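Local coordinates for protein mandelate racemase/muconate lactonizing enzyme (Polaromonas sp., PDB 2OG9) that probably catalyses the racemisation of mandelate or a related hydroxy acid, as a TIM-barrel isomerase of the enolase superfamily, at residues L166-S171 / A199-L204; E175-G179 / I350-R354; E319-H323 / V357-L363. All blocks are in the same frame, centred on the assembly; numbering follows the deposited sequence.

Contact 1: residues L166-S171 / A199-L204; sequences LMVNAS and AVRKHL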
# COMPACT_ATOMS: atom_id res chain seq x y z
N LEU A 166 -4.89 48.57 9.35
CA LEU A 166 -5.35 47.22 9.62
C LEU A 166 -5.15 46.91 11.10
O LEU A 166 -5.89 46.13 11.69
CB LEU A 166 -4.59 46.22 8.74
CG LEU A 166 -5.04 44.76 8.71
CD1 LEU A 166 -4.47 44.09 7.47
CD2 LEU A 166 -4.59 44.04 9.97
N MSE A 167 -4.14 47.54 11.70
CA MSE A 167 -3.84 47.34 13.11
C MSE A 167 -4.89 47.93 14.04
O MSE A 167 -5.25 47.31 15.05
CB MSE A 167 -2.47 47.94 13.44
CG MSE A 167 -1.31 47.10 12.95
SE MSE A 167 0.38 48.00 13.09
CE MSE A 167 0.79 47.65 14.93
N VAL A 168 -5.39 49.12 13.71
CA VAL A 168 -6.42 49.75 14.52
C VAL A 168 -7.78 49.12 14.22
O VAL A 168 -8.66 49.07 15.09
CB VAL A 168 -6.48 51.29 14.28
CG1 VAL A 168 -5.18 51.94 14.73
CG2 VAL A 168 -6.74 51.59 12.81
N ASN A 169 -7.95 48.64 13.00
CA ASN A 169 -9.19 47.98 12.58
C ASN A 169 -9.33 46.64 13.31
O ASN A 169 -10.39 46.30 13.82
CB ASN A 169 -9.19 47.74 11.07
CG ASN A 169 -9.52 48.99 10.27
OD1 ASN A 169 -9.15 50.11 10.65
ND2 ASN A 169 -10.20 48.81 9.15
N ALA A 170 -8.23 45.90 13.35
CA ALA A 170 -8.21 44.60 14.01
C ALA A 170 -8.49 44.78 15.50
O ALA A 170 -9.35 44.11 16.06
CB ALA A 170 -6.85 43.93 13.81
N SER A 171 -7.75 45.69 16.13
CA SER A 171 -7.94 45.96 17.55
C SER A 171 -9.40 46.34 17.82
O SER A 171 -9.94 46.04 18.88
CB SER A 171 -7.00 47.08 18.01
OG SER A 171 -7.09 48.21 17.16
N ALA A 199 3.93 42.81 12.61
CA ALA A 199 3.37 44.07 13.08
C ALA A 199 2.02 43.88 13.75
O ALA A 199 1.74 44.48 14.79
CB ALA A 199 3.25 45.05 11.92
N VAL A 200 1.17 43.05 13.15
CA VAL A 200 -0.15 42.78 13.70
C VAL A 200 -0.02 42.03 15.02
O VAL A 200 -0.68 42.36 16.00
CB VAL A 200 -1.00 41.94 12.72
CG1 VAL A 200 -2.34 41.58 13.35
CG2 VAL A 200 -1.23 42.72 11.44
N ARG A 201 0.84 41.01 15.03
CA ARG A 201 1.05 40.22 16.24
C ARG A 201 1.54 41.06 17.41
O ARG A 201 1.08 40.90 18.54
CB ARG A 201 2.04 39.08 15.96
CG ARG A 201 2.59 38.41 17.22
CD ARG A 201 1.50 37.90 18.15
NE ARG A 201 0.69 36.83 17.56
CZ ARG A 201 1.12 35.60 17.32
NH1 ARG A 201 2.37 35.27 17.63
NH2 ARG A 201 0.31 34.69 16.80
N LYS A 202 2.48 41.97 17.14
CA LYS A 202 3.01 42.82 18.21
C LYS A 202 1.95 43.78 18.74
O LYS A 202 1.93 44.09 19.93
CB LYS A 202 4.23 43.61 17.73
CG LYS A 202 4.87 44.43 18.84
CD LYS A 202 6.08 45.22 18.36
CE LYS A 202 6.67 46.05 19.50
NZ LYS A 202 7.84 46.87 19.08
N HIS A 203 1.08 44.24 17.85
CA HIS A 203 0.02 45.17 18.22
C HIS A 203 -1.09 44.53 19.07
O HIS A 203 -1.41 45.03 20.15
CB HIS A 203 -0.60 45.79 16.97
CG HIS A 203 -1.60 46.86 17.26
ND1 HIS A 203 -1.29 47.98 18.01
CD2 HIS A 203 -2.89 47.01 16.88
CE1 HIS A 203 -2.36 48.76 18.08
NE2 HIS A 203 -3.34 48.19 17.40
N LEU A 204 -1.66 43.44 18.57
CA LEU A 204 -2.75 42.76 19.27
C LEU A 204 -2.29 41.94 20.47
O LEU A 204 -3.01 41.83 21.46
CB LEU A 204 -3.51 41.86 18.30
CG LEU A 204 -4.15 42.58 17.11
CD1 LEU A 204 -4.86 41.57 16.23
CD2 LEU A 204 -5.12 43.64 17.60
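Met167, modelled as selenomethionine, lays its side chain over the flank of helix 190-204: its CE lies 3.3 Å from Ala199 O and a tight 3.1 Å from His203 CB, while SE is 4.3 Å from Ala199 CB. The selenium also stands 5.2 Å from the centroid of the His203 imidazole, 28° off the ring normal, an oblique approach. Met167 has 94 Å² covered, the most of any residue here, and the two segments together bury 364 Å². Their axes come within 9.9 Å and cross at -44°, running in broadly the same direction, with CA pairs Met167–Val200 (5.9 Å) and Ser171–Leu204 (6.3 Å) setting the register. On the inner side Leu166 CD2 meets Val200 CG2 at 3.9 Å, and Ala170 CB meets Leu204 CD1 at the same distance; these four residues also rest on Leu183 or Ile181 of strand 181-184. The two helices thus cover that strand as consecutive helices of the barrel. Toward solvent, the His203 ring turns its edge to Met167 O, which is 3.0 Å from His203 CD2; Met167 O to His203 NE2 is 3.2 Å, but the angle is too poor for a hydrogen bond. Ser171 OG stays 3.8 Å from His203 NE2. The Met167 carbonyl is already engaged within its own helix, accepting from Ser171 N at 3.2 Å. With apolar contacts on the inner side and an imidazole that abuts a carbonyl outside without bonding to it, shape and close packing rather than directed polar bonds join the helices.

Contact 2: residues E175-G179 / I350-R354; sequences ERGIG and IRDGR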
# COMPACT_ATOMS: atom_id res chain seq x y z
N GLU A 175 -12.29 44.44 20.21
CA GLU A 175 -13.06 45.10 21.26
C GLU A 175 -14.56 44.90 21.06
O GLU A 175 -15.34 45.01 22.01
CB GLU A 175 -12.73 46.60 21.31
CG GLU A 175 -13.24 47.43 20.15
CD GLU A 175 -12.75 48.87 20.20
OE1 GLU A 175 -11.51 49.08 20.15
OE2 GLU A 175 -13.59 49.80 20.28
N ARG A 176 -14.97 44.59 19.83
CA ARG A 176 -16.38 44.37 19.55
C ARG A 176 -16.76 42.90 19.78
O ARG A 176 -17.93 42.53 19.65
CB ARG A 176 -16.72 44.78 18.11
CG ARG A 176 -16.03 43.95 17.06
CD ARG A 176 -16.32 44.43 15.64
NE ARG A 176 -17.72 44.27 15.27
CZ ARG A 176 -18.16 44.32 14.01
NH1 ARG A 176 -17.31 44.53 13.02
NH2 ARG A 176 -19.46 44.17 13.76
N GLY A 177 -15.78 42.07 20.12
CA GLY A 177 -16.08 40.68 20.39
C GLY A 177 -15.56 39.61 19.44
O GLY A 177 -15.79 38.43 19.68
N ILE A 178 -14.87 40.01 18.38
CA ILE A 178 -14.33 39.03 17.42
C ILE A 178 -13.31 38.15 18.13
O ILE A 178 -12.55 38.63 18.97
CB ILE A 178 -13.68 39.73 16.21
CG1 ILE A 178 -14.74 40.50 15.42
CG2 ILE A 178 -13.03 38.70 15.29
CD1 ILE A 178 -15.80 39.62 14.75
N GLY A 179 -13.28 36.87 17.79
CA GLY A 179 -12.36 35.95 18.44
C GLY A 179 -11.04 35.67 17.75
O GLY A 179 -10.23 34.89 18.26
N ILE A 350 -22.41 38.70 18.01
CA ILE A 350 -21.12 38.19 18.44
C ILE A 350 -20.77 38.74 19.82
O ILE A 350 -21.10 39.88 20.15
CB ILE A 350 -19.98 38.57 17.47
CG1 ILE A 350 -19.80 40.09 17.43
CG2 ILE A 350 -20.26 38.02 16.08
CD1 ILE A 350 -18.56 40.55 16.69
N ARG A 351 -20.13 37.91 20.63
CA ARG A 351 -19.72 38.32 21.95
C ARG A 351 -18.68 37.38 22.53
O ARG A 351 -18.74 36.17 22.33
CB ARG A 351 -20.93 38.42 22.89
CG ARG A 351 -21.65 37.13 23.16
CD ARG A 351 -22.93 37.40 23.93
NE ARG A 351 -23.61 36.18 24.35
CZ ARG A 351 -24.87 36.13 24.77
NH1 ARG A 351 -25.59 37.25 24.83
NH2 ARG A 351 -25.42 34.97 25.12
N ASP A 352 -17.72 37.96 23.23
CA ASP A 352 -16.65 37.20 23.86
C ASP A 352 -15.93 36.24 22.92
O ASP A 352 -15.60 35.12 23.31
CB ASP A 352 -17.21 36.45 25.07
CG ASP A 352 -17.76 37.39 26.12
OD1 ASP A 352 -17.09 38.39 26.42
OD2 ASP A 352 -18.87 37.12 26.65
N GLY A 353 -15.69 36.69 21.69
CA GLY A 353 -14.98 35.87 20.72
C GLY A 353 -15.76 34.79 19.98
O GLY A 353 -15.18 33.99 19.24
N ARG A 354 -17.08 34.77 20.16
CA ARG A 354 -17.91 33.76 19.51
C ARG A 354 -19.18 34.37 18.92
O ARG A 354 -19.69 35.37 19.42
CB ARG A 354 -18.30 32.66 20.51
CG ARG A 354 -17.14 32.08 21.32
CD ARG A 354 -17.62 31.11 22.40
NE ARG A 354 -18.09 29.83 21.87
CZ ARG A 354 -17.30 28.79 21.60
NH1 ARG A 354 -15.99 28.88 21.80
NH2 ARG A 354 -17.82 27.66 21.13
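Ile350 supplies most of the side-chain contact. Its CB points at the loop, and chi1 p with chi2 t extends CD1 to 3.6 Å from Arg176 O, 4.2 Å from Gly177 C and 3.5 Å from Ile178 CD1. Ile178 starts from a CB directed away, but its m, m rotamer brings CD1 back to close that apolar pair, beside His336. Arg176, chi1 p, lays its chain alongside, with NE 4.1 Å from Ile350 CD1. The CA-to-CB bonds of Arg351, Asp352 and Arg354 point away; the Arg354 guanidinium is held by Ser148 and by a salt bridge to Glu331. Three glycines form most of the rest. Gly177, phi 113°, would carry a CB 3.4 Å from Arg351 CA; a CB on Gly179 would fall 2.3 Å from Gly353 O; and Gly353 has phi 80°. Their bareness lets Gly179 CA approach Gly353 CA to 3.5 Å. Gly353 N donates a weak hydrogen bond to Gly177 O (2.7 Å, 126°), the placement of that oxygen being less certain. Arg351 N to Arg354 O (2.8 Å) and Arg354 N to Arg351 O (3.1 Å) close the turn. A Schellman motif terminates helix 163-175, with Gly177 the first residue to leave helical phi/psi, and packs against a tight beta-hairpin with a two-residue loop, Asp352-Gly353, whose Arg351-Arg354 turn is type I'.

Contact 3: residues E319-H323 / V357-L363; sequences ELHVH and VPTRPGL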
# COMPACT_ATOMS: atom_id res chain seq x y z
N GLU A 319 -24.42 33.21 7.82
CA GLU A 319 -25.85 33.10 8.13
C GLU A 319 -26.31 31.64 8.06
O GLU A 319 -27.25 31.23 8.76
CB GLU A 319 -26.67 33.96 7.15
CG GLU A 319 -26.49 35.48 7.31
CD GLU A 319 -25.23 36.03 6.67
OE1 GLU A 319 -24.47 35.25 6.06
OE2 GLU A 319 -24.98 37.25 6.78
N LEU A 320 -25.65 30.87 7.20
CA LEU A 320 -25.97 29.46 7.04
C LEU A 320 -24.97 28.59 7.81
O LEU A 320 -25.37 27.68 8.54
CB LEU A 320 -25.93 29.08 5.56
CG LEU A 320 -25.94 27.59 5.20
CD1 LEU A 320 -27.19 26.92 5.73
CD2 LEU A 320 -25.87 27.44 3.68
N HIS A 321 -23.69 28.88 7.68
CA HIS A 321 -22.67 28.07 8.33
C HIS A 321 -22.64 28.08 9.86
O HIS A 321 -22.15 27.14 10.47
CB HIS A 321 -21.29 28.42 7.78
CG HIS A 321 -21.12 28.06 6.34
ND1 HIS A 321 -21.42 26.81 5.85
CD2 HIS A 321 -20.70 28.78 5.28
CE1 HIS A 321 -21.19 26.77 4.55
NE2 HIS A 321 -20.75 27.96 4.18
N VAL A 322 -23.18 29.13 10.48
CA VAL A 322 -23.19 29.15 11.93
C VAL A 322 -24.04 27.98 12.43
O VAL A 322 -23.73 27.37 13.46
CB VAL A 322 -23.77 30.49 12.49
CG1 VAL A 322 -25.20 30.71 12.02
CG2 VAL A 322 -23.70 30.48 14.00
N HIS A 323 -25.09 27.64 11.69
CA HIS A 323 -25.95 26.52 12.07
C HIS A 323 -25.24 25.19 11.82
O HIS A 323 -25.28 24.28 12.66
CB HIS A 323 -27.24 26.54 11.25
CG HIS A 323 -28.17 27.65 11.63
ND1 HIS A 323 -28.92 27.62 12.79
CD2 HIS A 323 -28.44 28.83 11.03
CE1 HIS A 323 -29.62 28.74 12.88
NE2 HIS A 323 -29.35 29.49 11.83
N VAL A 357 -25.42 31.25 17.90
CA VAL A 357 -26.20 30.50 16.93
C VAL A 357 -27.62 31.03 17.07
O VAL A 357 -28.16 31.05 18.17
CB VAL A 357 -26.18 29.00 17.26
CG1 VAL A 357 -27.08 28.25 16.30
CG2 VAL A 357 -24.75 28.47 17.16
N PRO A 358 -28.22 31.49 15.97
CA PRO A 358 -29.59 32.02 16.01
C PRO A 358 -30.55 30.99 16.62
O PRO A 358 -30.36 29.78 16.45
CB PRO A 358 -29.90 32.30 14.54
CG PRO A 358 -28.57 32.69 14.00
CD PRO A 358 -27.64 31.68 14.63
N THR A 359 -31.57 31.47 17.33
CA THR A 359 -32.53 30.57 17.96
C THR A 359 -33.89 30.52 17.25
O THR A 359 -34.72 29.69 17.59
CB THR A 359 -32.76 30.94 19.45
OG1 THR A 359 -33.20 32.30 19.55
CG2 THR A 359 -31.48 30.76 20.24
N ARG A 360 -34.10 31.40 16.28
CA ARG A 360 -35.36 31.41 15.54
C ARG A 360 -35.47 30.18 14.63
O ARG A 360 -34.47 29.54 14.31
CB ARG A 360 -35.47 32.71 14.72
CG ARG A 360 -34.15 33.42 14.48
CD ARG A 360 -34.37 34.85 13.99
NE ARG A 360 -33.17 35.68 14.18
CZ ARG A 360 -32.04 35.54 13.49
NH1 ARG A 360 -31.94 34.61 12.56
NH2 ARG A 360 -31.00 36.32 13.76
N PRO A 361 -36.69 29.82 14.22
CA PRO A 361 -36.94 28.66 13.34
C PRO A 361 -36.20 28.68 12.00
O PRO A 361 -36.08 29.74 11.37
CB PRO A 361 -38.45 28.68 13.16
CG PRO A 361 -38.94 29.25 14.47
CD PRO A 361 -37.97 30.38 14.71
N GLY A 362 -35.72 27.51 11.58
CA GLY A 362 -35.00 27.39 10.32
C GLY A 362 -33.70 28.17 10.26
O GLY A 362 -32.97 28.25 11.25
N LEU A 363 -33.39 28.72 9.09
CA LEU A 363 -32.18 29.52 8.93
C LEU A 363 -32.30 30.82 9.69
O LEU A 363 -31.29 31.43 10.05
CB LEU A 363 -31.94 29.84 7.45
CG LEU A 363 -31.33 28.76 6.57
CD1 LEU A 363 -31.08 29.34 5.17
CD2 LEU A 363 -30.02 28.29 7.18
O HOH W 1 -28.93 32.53 10.42
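Val322 is at the apolar centre: its CB points toward the loop, with CG1 3.7 Å from Pro358 CD and CG2 3.9 Å from Val357 CG2. Two residues earlier in the helix, Leu320 CD1 touches Leu363 CD2 at 3.5 Å, although the CB of Leu320 points away; chi1 t and chi2 p bring the methyl round. Between these patches lies the His323 ring, with 93 Å² covered, CE1 3.9 Å from Pro358 CB and ND1 4.0 Å from Val357 CG1. The polar edge begins there: His323 NE2 donates to Leu363 O (3.3 Å, 138°), and ND1 is hydrogen-bonded to Ala139 N. A water then donates to Glu319 O (2.7 Å) and to Leu363 O (2.6 Å), bridging helix and loop backbones whose two oxygens are 4.2 Å apart. The positive phi of Gly362 (64°) favours glycine. Helix 138-142 packs Leu138 on Leu320, His323 and Leu363, helix 289-292 lies against Leu320, and helix 114-133 meets Leu363 through Val124 and Asp128 OD1, which accepts from Leu363 N. The loop, leaving strand 354-356 with backbone hydrogen bonds of Val357 with Asp147 and Gly362 with Leu136 and Leu138, thus packs on helix 318-326 of the TIM-barrel domain.

From the N terminus, contact 1 opens on helix 163-175, and contact 2 opens in the loop directly after it. Contact 1 then closes a short loop around strand 181-184 at helix 190-204, whereas contact 2 waits until 350-354, spanning 170 residues; the two therefore cross. Contact 3 opens at 319-323, within that long span, and closes at 357-363, just past the hairpin, so it crosses contact 2 as well. Contacts 1 and 3 are in series, with centres about 31 Å apart. Contact 2 links an early helix-to-strand loop to the hairpin 350-351/354-356 at the edge of the mixed sheet, and contact 3 ties helix 318-326 to the loop after strand 354-356.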